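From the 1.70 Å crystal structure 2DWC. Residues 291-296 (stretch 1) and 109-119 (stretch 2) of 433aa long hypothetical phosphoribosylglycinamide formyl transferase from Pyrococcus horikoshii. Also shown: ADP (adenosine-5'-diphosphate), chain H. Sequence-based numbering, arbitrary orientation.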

# COMPACT_ATOMS: atom_id res chain seq x y z
N GLU B 291 1.34 -5.95 -28.93
CA GLU B 291 1.31 -7.27 -28.30
C GLU B 291 0.51 -7.13 -27.00
O GLU B 291 -0.07 -6.10 -26.75
CB GLU B 291 2.74 -7.74 -28.03
CG GLU B 291 3.48 -6.88 -27.02
CD GLU B 291 4.94 -7.27 -26.90
OE1 GLU B 291 5.27 -8.43 -27.25
OE2 GLU B 291 5.75 -6.44 -26.45
N VAL B 292 0.46 -8.17 -26.18
CA VAL B 292 -0.31 -8.05 -24.94
C VAL B 292 0.25 -8.98 -23.87
O VAL B 292 0.70 -10.09 -24.16
CB VAL B 292 -1.82 -8.35 -25.22
CG1 VAL B 292 -1.94 -9.58 -26.05
CG2 VAL B 292 -2.60 -8.56 -23.90
N SER B 293 0.26 -8.50 -22.63
CA SER B 293 0.71 -9.35 -21.52
C SER B 293 -0.57 -9.66 -20.76
O SER B 293 -1.30 -8.75 -20.36
CB SER B 293 1.70 -8.62 -20.62
OG SER B 293 2.30 -9.58 -19.78
N PRO B 294 -0.89 -10.96 -20.55
CA PRO B 294 -2.12 -11.31 -19.83
C PRO B 294 -1.97 -11.28 -18.31
O PRO B 294 -2.35 -12.23 -17.62
CB PRO B 294 -2.41 -12.71 -20.38
CG PRO B 294 -1.04 -13.30 -20.45
CD PRO B 294 -0.18 -12.17 -21.01
N ARG B 295 -1.48 -10.15 -17.81
CA ARG B 295 -1.24 -9.97 -16.37
C ARG B 295 -0.74 -8.57 -16.18
O ARG B 295 -0.44 -7.87 -17.15
CB ARG B 295 -0.14 -10.97 -15.94
CG ARG B 295 1.19 -10.92 -16.74
CD ARG B 295 2.10 -12.12 -16.27
NE ARG B 295 2.62 -12.82 -17.43
CZ ARG B 295 2.15 -13.96 -17.96
NH1 ARG B 295 1.09 -14.67 -17.48
NH2 ARG B 295 2.74 -14.36 -19.06
N PRO B 296 -0.61 -8.14 -14.92
CA PRO B 296 -0.10 -6.80 -14.58
C PRO B 296 1.26 -6.67 -15.30
O PRO B 296 2.00 -7.65 -15.46
CB PRO B 296 0.08 -6.88 -13.06
CG PRO B 296 -1.07 -7.76 -12.61
CD PRO B 296 -1.14 -8.84 -13.72
PB ADP H . 9.31 -7.24 -26.45
O1B ADP H . 8.38 -7.72 -25.40
O2B ADP H . 10.30 -5.99 -26.20
O3B ADP H . 9.78 -8.17 -27.67
PA ADP H . 8.60 -5.99 -28.86
O1A ADP H . 9.79 -6.69 -29.38
O2A ADP H . 7.28 -6.37 -29.70
O3A ADP H . 8.27 -6.38 -27.33
O5' ADP H . 8.76 -4.39 -28.91
C5' ADP H . 9.84 -3.75 -28.23
C4' ADP H . 9.97 -2.32 -28.75
O4' ADP H . 10.54 -2.27 -30.06
C3' ADP H . 8.58 -1.71 -28.90
O3' ADP H . 8.13 -1.25 -27.62
C2' ADP H . 8.97 -0.52 -29.77
O2' ADP H . 9.73 0.41 -29.00
C1' ADP H . 9.88 -1.22 -30.79
N9 ADP H . 9.09 -1.85 -31.87
C8 ADP H . 8.69 -3.12 -31.92
N7 ADP H . 8.02 -3.34 -33.05
C5 ADP H . 7.99 -2.20 -33.72
C6 ADP H . 7.44 -1.80 -34.94
N6 ADP H . 6.81 -2.69 -35.71
N1 ADP H . 7.57 -0.53 -35.33
C2 ADP H . 8.23 0.35 -34.59
N3 ADP H . 8.77 0.01 -33.43
C4 ADP H . 8.67 -1.25 -32.97
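Stretch 2 109-119: VPNARATWIAM

Stretch 2 begins as a loop at Val109 and becomes a helix that runs to Ala118. The peptide bond before Pro110 is cis, and Asn111 holds the N-cap position, its OD1 accepting from Ala114 N at 2.9 Å. Within the helix, Ala118 N donates to Ala114 O at 3.0 Å, so these two alanines lie one turn apart; both CA-to-CB bonds point toward stretch 1. Opposite them, the strand of stretch 1 ends at Ser293 and the chain continues as a loop through Pro294 to Pro296. The helix and the chain from Glu291 to Pro294 run in roughly opposite senses, so Val292 meets Ala118 late in the helix while Pro294 reaches back to Ala114 and Pro110. The CA atoms that come nearest across the stretches are those of Pro294 and Ala114, 6.4 Å apart.

Pro294 is the bump of this interface. Its CA-to-CB bond points toward stretch 2, and the ring, in the C-gamma endo pucker, fits a hollow lined by Pro110, Ala114, Thr115 and Ala118. Pro294 CB lies 3.9 Å from Ala114 CB and 4.0 Å from Pro110 CD, while Pro294 CD reaches Ala118 CB at 3.6 Å. The small methyl groups of the two alanines let the proline ring come close to the helix, with Pro294 CG 3.9 Å from Ala114 O. Ala118 CB also packs 3.6 Å from Val292 O, so this last turn of the helix rests against the strand backbone as well as the ring. At the other end of the hollow, Pro110 CD approaches Pro294 O to 3.4 Å.

Arg295 adds a polar clasp. Its CA-to-CB bond points sideways, but the end of the side chain comes nearer, and Arg295 NH1 donates to Thr115 OG1 at 3.1 Å with a favourable angle of 160°; the hydroxyl oxygen lies at the guanidinium edge, near its plane. A water links the loops, its oxygen lying 2.7 Å from both Val109 O and Pro294 O. In all, 263 Å² is buried between the two stretches, both sides summed.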

# COMPACT_ATOMS: atom_id res chain seq x y z
N VAL B 109 -5.14 -17.85 -13.92
CA VAL B 109 -5.45 -16.49 -14.38
C VAL B 109 -4.66 -16.04 -15.60
O VAL B 109 -3.44 -16.23 -15.66
CB VAL B 109 -5.09 -15.49 -13.24
CG1 VAL B 109 -5.12 -14.03 -13.74
CG2 VAL B 109 -6.05 -15.73 -12.06
N PRO B 110 -5.34 -15.47 -16.61
CA PRO B 110 -6.80 -15.22 -16.74
C PRO B 110 -7.45 -16.54 -17.14
O PRO B 110 -8.63 -16.80 -16.83
CB PRO B 110 -6.86 -14.12 -17.81
CG PRO B 110 -5.68 -14.45 -18.69
CD PRO B 110 -4.58 -14.83 -17.70
N ASN B 111 -6.65 -17.35 -17.85
CA ASN B 111 -6.91 -18.77 -18.20
C ASN B 111 -5.54 -19.25 -18.69
O ASN B 111 -4.65 -18.43 -19.00
CB ASN B 111 -8.03 -19.03 -19.28
CG ASN B 111 -7.93 -18.11 -20.46
OD1 ASN B 111 -6.90 -18.02 -21.11
ND2 ASN B 111 -9.04 -17.41 -20.75
N ALA B 112 -5.36 -20.55 -18.78
CA ALA B 112 -4.06 -21.09 -19.18
C ALA B 112 -3.72 -20.73 -20.63
O ALA B 112 -2.59 -20.39 -20.95
CB ALA B 112 -4.07 -22.64 -18.98
N ARG B 113 -4.72 -20.78 -21.50
CA ARG B 113 -4.49 -20.51 -22.92
C ARG B 113 -3.91 -19.12 -23.19
O ARG B 113 -3.04 -18.95 -24.06
CB ARG B 113 -5.80 -20.72 -23.68
CG ARG B 113 -5.64 -20.51 -25.21
CD ARG B 113 -6.66 -21.31 -26.00
NE ARG B 113 -6.27 -21.47 -27.41
CZ ARG B 113 -6.44 -20.54 -28.34
NH1 ARG B 113 -7.02 -19.39 -28.03
NH2 ARG B 113 -6.01 -20.74 -29.59
N ALA B 114 -4.33 -18.12 -22.42
CA ALA B 114 -3.82 -16.76 -22.64
C ALA B 114 -2.32 -16.67 -22.47
O ALA B 114 -1.66 -15.98 -23.23
CB ALA B 114 -4.53 -15.73 -21.70
N THR B 115 -1.77 -17.35 -21.48
CA THR B 115 -0.32 -17.30 -21.28
C THR B 115 0.37 -18.04 -22.40
O THR B 115 1.40 -17.59 -22.92
CB THR B 115 0.04 -17.89 -19.90
OG1 THR B 115 -0.45 -16.99 -18.91
CG2 THR B 115 1.57 -18.04 -19.72
N TRP B 116 -0.22 -19.15 -22.82
CA TRP B 116 0.38 -19.94 -23.90
C TRP B 116 0.34 -19.16 -25.23
O TRP B 116 1.28 -19.23 -26.01
CB TRP B 116 -0.38 -21.27 -23.98
CG TRP B 116 -0.07 -22.12 -25.15
CD1 TRP B 116 0.92 -23.06 -25.26
CD2 TRP B 116 -0.83 -22.19 -26.36
NE1 TRP B 116 0.81 -23.72 -26.48
CE2 TRP B 116 -0.26 -23.20 -27.16
CE3 TRP B 116 -1.96 -21.49 -26.84
CZ2 TRP B 116 -0.77 -23.54 -28.42
CZ3 TRP B 116 -2.47 -21.83 -28.09
CH2 TRP B 116 -1.87 -22.84 -28.86
N ILE B 117 -0.72 -18.39 -25.47
CA ILE B 117 -0.80 -17.60 -26.68
C ILE B 117 0.19 -16.45 -26.66
O ILE B 117 0.99 -16.31 -27.57
CB ILE B 117 -2.19 -16.99 -26.89
CG1 ILE B 117 -3.16 -18.08 -27.32
CG2 ILE B 117 -2.13 -15.84 -27.93
CD1 ILE B 117 -4.58 -17.57 -27.53
N ALA B 118 0.17 -15.68 -25.57
CA ALA B 118 1.02 -14.50 -25.48
C ALA B 118 2.51 -14.75 -25.50
O ALA B 118 3.29 -13.84 -25.80
CB ALA B 118 0.64 -13.67 -24.21
N MET B 119 2.93 -15.96 -25.21
CA MET B 119 4.35 -16.20 -25.19
C MET B 119 4.95 -16.61 -26.54
O MET B 119 6.15 -16.82 -26.64
CB MET B 119 4.67 -17.24 -24.13
CG MET B 119 4.03 -18.56 -24.34
SD MET B 119 5.08 -19.49 -25.45
CE MET B 119 6.59 -19.68 -24.38
O HOH W 1 -1.52 -14.30 -16.04